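Type 3A cellulose-binding domain protein (Clostridium thermocellum, PDB 4B9P) binds cellulose as the C-terminal family 3 carbohydrate-binding module of a membrane anti-sigma factor, probably sensing extracellular polysaccharide to trigger the release of SigI2. Local coordinates at residues P122-S125 against E126-M130; Q10-N13 against H14-S18. All blocks are in the same frame, centred on the assembly; numbering follows the deposited sequence. Where two conformers were deposited one is given.

Contact 1: P122-S125 against E126-M130. With ZN (zinc ion), chain E.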
loop_
_atom_site.group_PDB
_atom_site.type_symbol
_atom_site.label_atom_id
_atom_site.label_comp_id
_atom_site.label_asym_id
_atom_site.label_seq_id
_atom_site.Cartn_x
_atom_site.Cartn_y
_atom_site.Cartn_z
ATOM N N PRO A 122 -7.447 3.601 22.380
ATOM C CA PRO A 122 -7.678 4.947 21.837
ATOM C C PRO A 122 -8.764 5.660 22.649
ATOM O O PRO A 122 -9.763 5.032 22.996
ATOM C CB PRO A 122 -8.182 4.675 20.397
ATOM C CG PRO A 122 -7.838 3.248 20.132
ATOM C CD PRO A 122 -7.802 2.538 21.434
ATOM N N PRO A 123 -8.625 6.971 22.875
ATOM C CA PRO A 123 -9.605 7.699 23.697
ATOM C C PRO A 123 -10.793 8.189 22.855
ATOM O O PRO A 123 -11.136 9.384 22.857
ATOM C CB PRO A 123 -8.777 8.852 24.224
ATOM C CG PRO A 123 -7.856 9.167 23.038
ATOM C CD PRO A 123 -7.430 7.783 22.569
ATOM N N TYR A 124 -11.370 7.259 22.105
ATOM C CA TYR A 124 -12.384 7.579 21.117
ATOM C C TYR A 124 -13.511 6.576 21.131
ATOM O O TYR A 124 -13.305 5.416 21.478
ATOM C CB TYR A 124 -11.758 7.549 19.705
ATOM C CG TYR A 124 -10.778 8.654 19.443
ATOM C CD1 TYR A 124 -11.206 9.975 19.247
ATOM C CD2 TYR A 124 -9.418 8.406 19.428
ATOM C CE1 TYR A 124 -10.308 11.004 19.006
ATOM C CE2 TYR A 124 -8.516 9.451 19.226
ATOM C CZ TYR A 124 -8.968 10.731 18.988
ATOM O OH TYR A 124 -8.040 11.723 18.779
ATOM N N SER A 125 -14.680 6.997 20.635
ATOM C CA SER A 125 -15.725 6.058 20.236
ATOM C C SER A 125 -15.175 5.146 19.132
ATOM O O SER A 125 -14.325 5.552 18.322
ATOM C CB SER A 125 -16.923 6.809 19.690
ATOM O OG SER A 125 -17.554 7.537 20.733
ATOM N N GLU A 126 -15.723 3.951 19.042
ATOM C CA GLU A 126 -15.163 2.915 18.189
ATOM C C GLU A 126 -15.010 3.380 16.745
ATOM O O GLU A 126 -14.033 3.041 16.074
ATOM C CB GLU A 126 -16.083 1.665 18.251
ATOM C CG GLU A 126 -15.694 0.623 17.289
ATOM C CD GLU A 126 -16.516 -0.650 17.316
ATOM O OE1 GLU A 126 -17.035 -1.019 18.378
ATOM O OE2 GLU A 126 -16.631 -1.332 16.267
ATOM N N TRP A 127 -16.030 4.070 16.217
ATOM C CA TRP A 127 -16.045 4.447 14.800
ATOM C C TRP A 127 -14.903 5.393 14.422
ATOM O O TRP A 127 -14.548 5.495 13.242
ATOM C CB TRP A 127 -17.401 5.002 14.385
ATOM C CG TRP A 127 -17.821 6.165 15.181
ATOM C CD1 TRP A 127 -17.452 7.483 14.997
ATOM C CD2 TRP A 127 -18.698 6.143 16.320
ATOM N NE1 TRP A 127 -18.064 8.271 15.958
ATOM C CE2 TRP A 127 -18.839 7.475 16.771
ATOM C CE3 TRP A 127 -19.388 5.128 16.984
ATOM C CZ2 TRP A 127 -19.645 7.811 17.858
ATOM C CZ3 TRP A 127 -20.200 5.465 18.072
ATOM C CH2 TRP A 127 -20.323 6.792 18.487
ATOM N N ASN A 128 -14.286 6.047 15.396
ATOM C CA ASN A 128 -13.175 6.933 15.053
ATOM C C ASN A 128 -11.833 6.200 14.906
ATOM O O ASN A 128 -10.836 6.829 14.508
ATOM C CB ASN A 128 -13.052 8.105 16.064
ATOM C CG ASN A 128 -14.001 9.245 15.748
ATOM O OD1 ASN A 128 -14.348 9.525 14.566
ATOM N ND2 ASN A 128 -14.473 9.882 16.774
ATOM N N TYR A 129 -11.813 4.871 15.149
ATOM C CA TYR A 129 -10.603 4.088 14.882
ATOM C C TYR A 129 -10.867 2.772 14.180
ATOM O O TYR A 129 -9.903 2.146 13.699
ATOM C CB TYR A 129 -9.708 3.892 16.116
ATOM C CG TYR A 129 -10.416 3.154 17.253
ATOM C CD1 TYR A 129 -10.404 1.767 17.319
ATOM C CD2 TYR A 129 -11.088 3.855 18.264
ATOM C CE1 TYR A 129 -11.015 1.103 18.324
ATOM C CE2 TYR A 129 -11.702 3.186 19.304
ATOM C CZ TYR A 129 -11.640 1.815 19.334
ATOM O OH TYR A 129 -12.276 1.160 20.358
ATOM N N MET A 130 -12.120 2.332 14.112
ATOM C CA MET A 130 -12.400 1.036 13.493
ATOM C C MET A 130 -12.764 1.232 12.020
ATOM O O MET A 130 -13.754 1.904 11.696
ATOM C CB MET A 130 -13.549 0.364 14.229
ATOM C CG MET A 130 -13.666 -1.112 13.938
ATOM S SD MET A 130 -12.356 -2.116 14.722
ATOM C CE MET A 130 -13.083 -2.310 16.367
HETATM ZN ZN ZN E . -17.339 -3.092 15.982
HETATM O O HOH W 1 -18.887 -4.294 15.501
#
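P122 points CG at the face of the Y129 ring where a surface loop of the CBM3 module, running from helix 114-117 to strand 131-132, tightens into a short 3-10 turn at E126-N128. One backbone hydrogen bond spans the junction: N128 N donates to S125 O over 3.0 Å, approaching from above the carbonyl plane, 40° out of it. Inside the turn, E126 O accepts from both Y129 N and M130 N, which ties the end of the turn back to its start.

Two CH-pi contacts join the two segments. P122 CG stands over the centre of one face of the Y129 ring, 3.8 Å from the centroid and close to the normal, the two side chains crossing at about a right angle, while E126 O sits above the opposite face. The phenol is thus clamped between a CH-pi contact and a carbonyl oxygen, with Y124 O at its edge, in plane, 3.5 Å from CE2. W127 makes the second CH-pi contact. Its chi1 of 57° swings the indole back toward S125, whose CB stands 3.5 Å from the centroid of the six-membered ring.

Y124 adds apolar contacts, its CB touching N128 CB and Y129 CD2. The Y124 side chain also touches I54 and N113, and its OH is hydrogen-bonded to N55 ND2, so Y124 ties the turn to a neighbouring loop.

Metal binding involves E126, whose side chain runs out from the turn, extended, with CG anti to the backbone N (chi1 173°). Its carboxylate shares a zinc ion with E19 OE1 and water 1. OE2 makes the bond at 1.9 Å, whereas OE1 stays 3.2 Å from the metal.

Contact 2: Q10-N13 against H14-S18. With ZN (zinc ion), chain C.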
loop_
_atom_site.group_PDB
_atom_site.type_symbol
_atom_site.label_atom_id
_atom_site.label_comp_id
_atom_site.label_asym_id
_atom_site.label_seq_id
_atom_site.Cartn_x
_atom_site.Cartn_y
_atom_site.Cartn_z
ATOM N N GLN A 10 2.658 -8.332 -5.954
ATOM C CA GLN A 10 1.999 -9.323 -5.112
ATOM C C GLN A 10 1.599 -8.667 -3.805
ATOM O O GLN A 10 2.282 -7.736 -3.344
ATOM C CB GLN A 10 2.867 -10.550 -4.857
ATOM C CG GLN A 10 3.256 -11.234 -6.120
ATOM C CD GLN A 10 4.027 -12.501 -5.856
ATOM O OE1 GLN A 10 4.173 -12.908 -4.725
ATOM N NE2 GLN A 10 4.560 -13.121 -6.903
ATOM N N ALA A 11 0.515 -9.120 -3.192
ATOM C CA ALA A 11 0.072 -8.489 -1.945
ATOM C C ALA A 11 -0.829 -9.438 -1.180
ATOM O O ALA A 11 -1.365 -10.414 -1.737
ATOM C CB ALA A 11 -0.687 -7.208 -2.252
ATOM N N TYR A 12 -1.029 -9.154 0.090
ATOM C CA TYR A 12 -2.118 -9.721 0.835
ATOM C C TYR A 12 -2.382 -8.821 2.033
ATOM O O TYR A 12 -1.567 -7.953 2.371
ATOM C CB TYR A 12 -1.832 -11.170 1.277
ATOM C CG TYR A 12 -0.819 -11.367 2.367
ATOM C CD1 TYR A 12 0.547 -11.242 2.106
ATOM C CD2 TYR A 12 -1.208 -11.749 3.654
ATOM C CE1 TYR A 12 1.505 -11.460 3.105
ATOM C CE2 TYR A 12 -0.265 -11.969 4.642
ATOM C CZ TYR A 12 1.083 -11.840 4.365
ATOM O OH TYR A 12 2.017 -12.065 5.363
ATOM N N ASN A 13 -3.533 -9.041 2.683
ATOM C CA ASN A 13 -3.848 -8.370 3.931
ATOM C C ASN A 13 -3.548 -9.283 5.091
ATOM O O ASN A 13 -4.040 -10.388 5.174
ATOM C CB ASN A 13 -5.315 -7.955 3.908
ATOM C CG ASN A 13 -5.548 -6.821 2.977
ATOM O OD1 ASN A 13 -5.811 -7.003 1.794
ATOM N ND2 ASN A 13 -5.411 -5.610 3.485
ATOM N N HIS A 14 -2.724 -8.797 6.014
ATOM C CA HIS A 14 -2.318 -9.611 7.146
ATOM C C HIS A 14 -3.392 -9.689 8.216
ATOM O O HIS A 14 -3.379 -10.617 9.024
ATOM C CB HIS A 14 -1.001 -9.053 7.700
ATOM C CG HIS A 14 -0.369 -9.905 8.753
ATOM N ND1 HIS A 14 -0.142 -9.454 10.035
ATOM C CD2 HIS A 14 0.149 -11.153 8.706
ATOM C CE1 HIS A 14 0.463 -10.397 10.743
ATOM N NE2 HIS A 14 0.661 -11.434 9.957
ATOM N N ILE A 15 -4.295 -8.716 8.225
ATOM C CA ILE A 15 -5.501 -8.775 9.032
ATOM C C ILE A 15 -6.679 -8.734 8.085
ATOM O O ILE A 15 -6.792 -7.777 7.287
ATOM C CB ILE A 15 -5.612 -7.576 10.007
ATOM C CG1 ILE A 15 -4.466 -7.599 11.014
ATOM C CG2 ILE A 15 -6.968 -7.568 10.715
ATOM C CD1 ILE A 15 -4.473 -6.405 11.892
ATOM N N ARG A 16 -7.540 -9.747 8.165
ATOM C CA ARG A 16 -8.639 -9.862 7.210
ATOM C C ARG A 16 -10.018 -9.810 7.831
ATOM O O ARG A 16 -11.014 -10.111 7.172
ATOM C CB ARG A 16 -8.472 -11.164 6.418
ATOM C CG ARG A 16 -7.231 -11.125 5.560
ATOM C CD ARG A 16 -6.942 -12.382 4.820
ATOM N NE ARG A 16 -6.690 -13.532 5.661
ATOM C CZ ARG A 16 -5.551 -13.807 6.310
ATOM N NH1 ARG A 16 -4.486 -13.015 6.271
ATOM N NH2 ARG A 16 -5.476 -14.937 6.991
ATOM N N THR A 17 -10.091 -9.451 9.107
ATOM C CA THR A 17 -11.363 -9.290 9.764
ATOM C C THR A 17 -12.138 -8.143 9.126
ATOM O O THR A 17 -11.558 -7.174 8.626
ATOM C CB THR A 17 -11.169 -9.009 11.255
ATOM O OG1 THR A 17 -10.276 -7.910 11.417
ATOM C CG2 THR A 17 -10.548 -10.172 11.919
ATOM N N SER A 18 -13.457 -8.260 9.117
ATOM C CA SER A 18 -14.284 -7.240 8.483
ATOM C C SER A 18 -14.026 -5.848 9.077
ATOM O O SER A 18 -13.950 -4.860 8.348
ATOM C CB SER A 18 -15.755 -7.605 8.643
ATOM O OG SER A 18 -16.026 -7.916 9.996
HETATM ZN ZN ZN C . 1.641 -13.026 10.550
HETATM O O HOH W 2 -5.730 -5.273 6.469
HETATM O O HOH W 3 2.129 -13.786 8.618
HETATM O O HOH W 4 0.055 -14.221 11.112
#
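From N13 to R16 the backbone passes from the extended end of strand 7-13 into a bend at H14 (phi/psi -78/-22°), and R16 reaches back to the strand. Its side chain folds at chi3, and NH1 donates to N13 O over 2.9 Å. The bond is fairly straight and lies in both the carbonyl plane and the guanidinium plane. R16 CG rests on the same oxygen at 3.3 Å.

The amide of N13 uses both of its ends on the other flank. ND2 donates to water 2, which in turn donates to I15 O, and also pairs with Y46 OH; OD1 takes N140 N. Strand 7-13 belongs to one sheet of the CBM3 beta-sandwich and Y46 to the other, so N13 bridges the two layers.

Y12 and H14 lie side by side and point the same way, Y12 OH coming within 3.9 Å of H14 CD2. The phenol is anchored by R26 NH1 at its hydroxyl and by an edge-to-face pairing with F146. H14, its CG anti to the backbone N, presents its imidazole to a zinc ion bound by NE2 at 2.0 Å, with waters 3 and 4 as further ligands. On the side of the imidazole away from the zinc, ND1 is hydrogen-bonded to Q24 OE1, so the metal and Q24 together fix the rotation of the ring.

How the contacts relate
Contact 2 precedes contact 1 in the chain; their centres are about 21 Å apart and their nearest atoms about 7 Å, without touching. A zinc ion links them indirectly: residues 14-18 lead directly into E19, whose OE1 holds the same zinc ion as E126 of contact 1. This ion and the one on H14 are separate sites, 22.1 Å apart from ZN to ZN. The calcium ion, bound by T49, D51, D132, S135 and D136, is about 11 Å from the side chains of both W127 and N13. Contact 1 is peripheral, its centre about 23 Å from that of the chain; contact 2 is closer in, at about 11 Å.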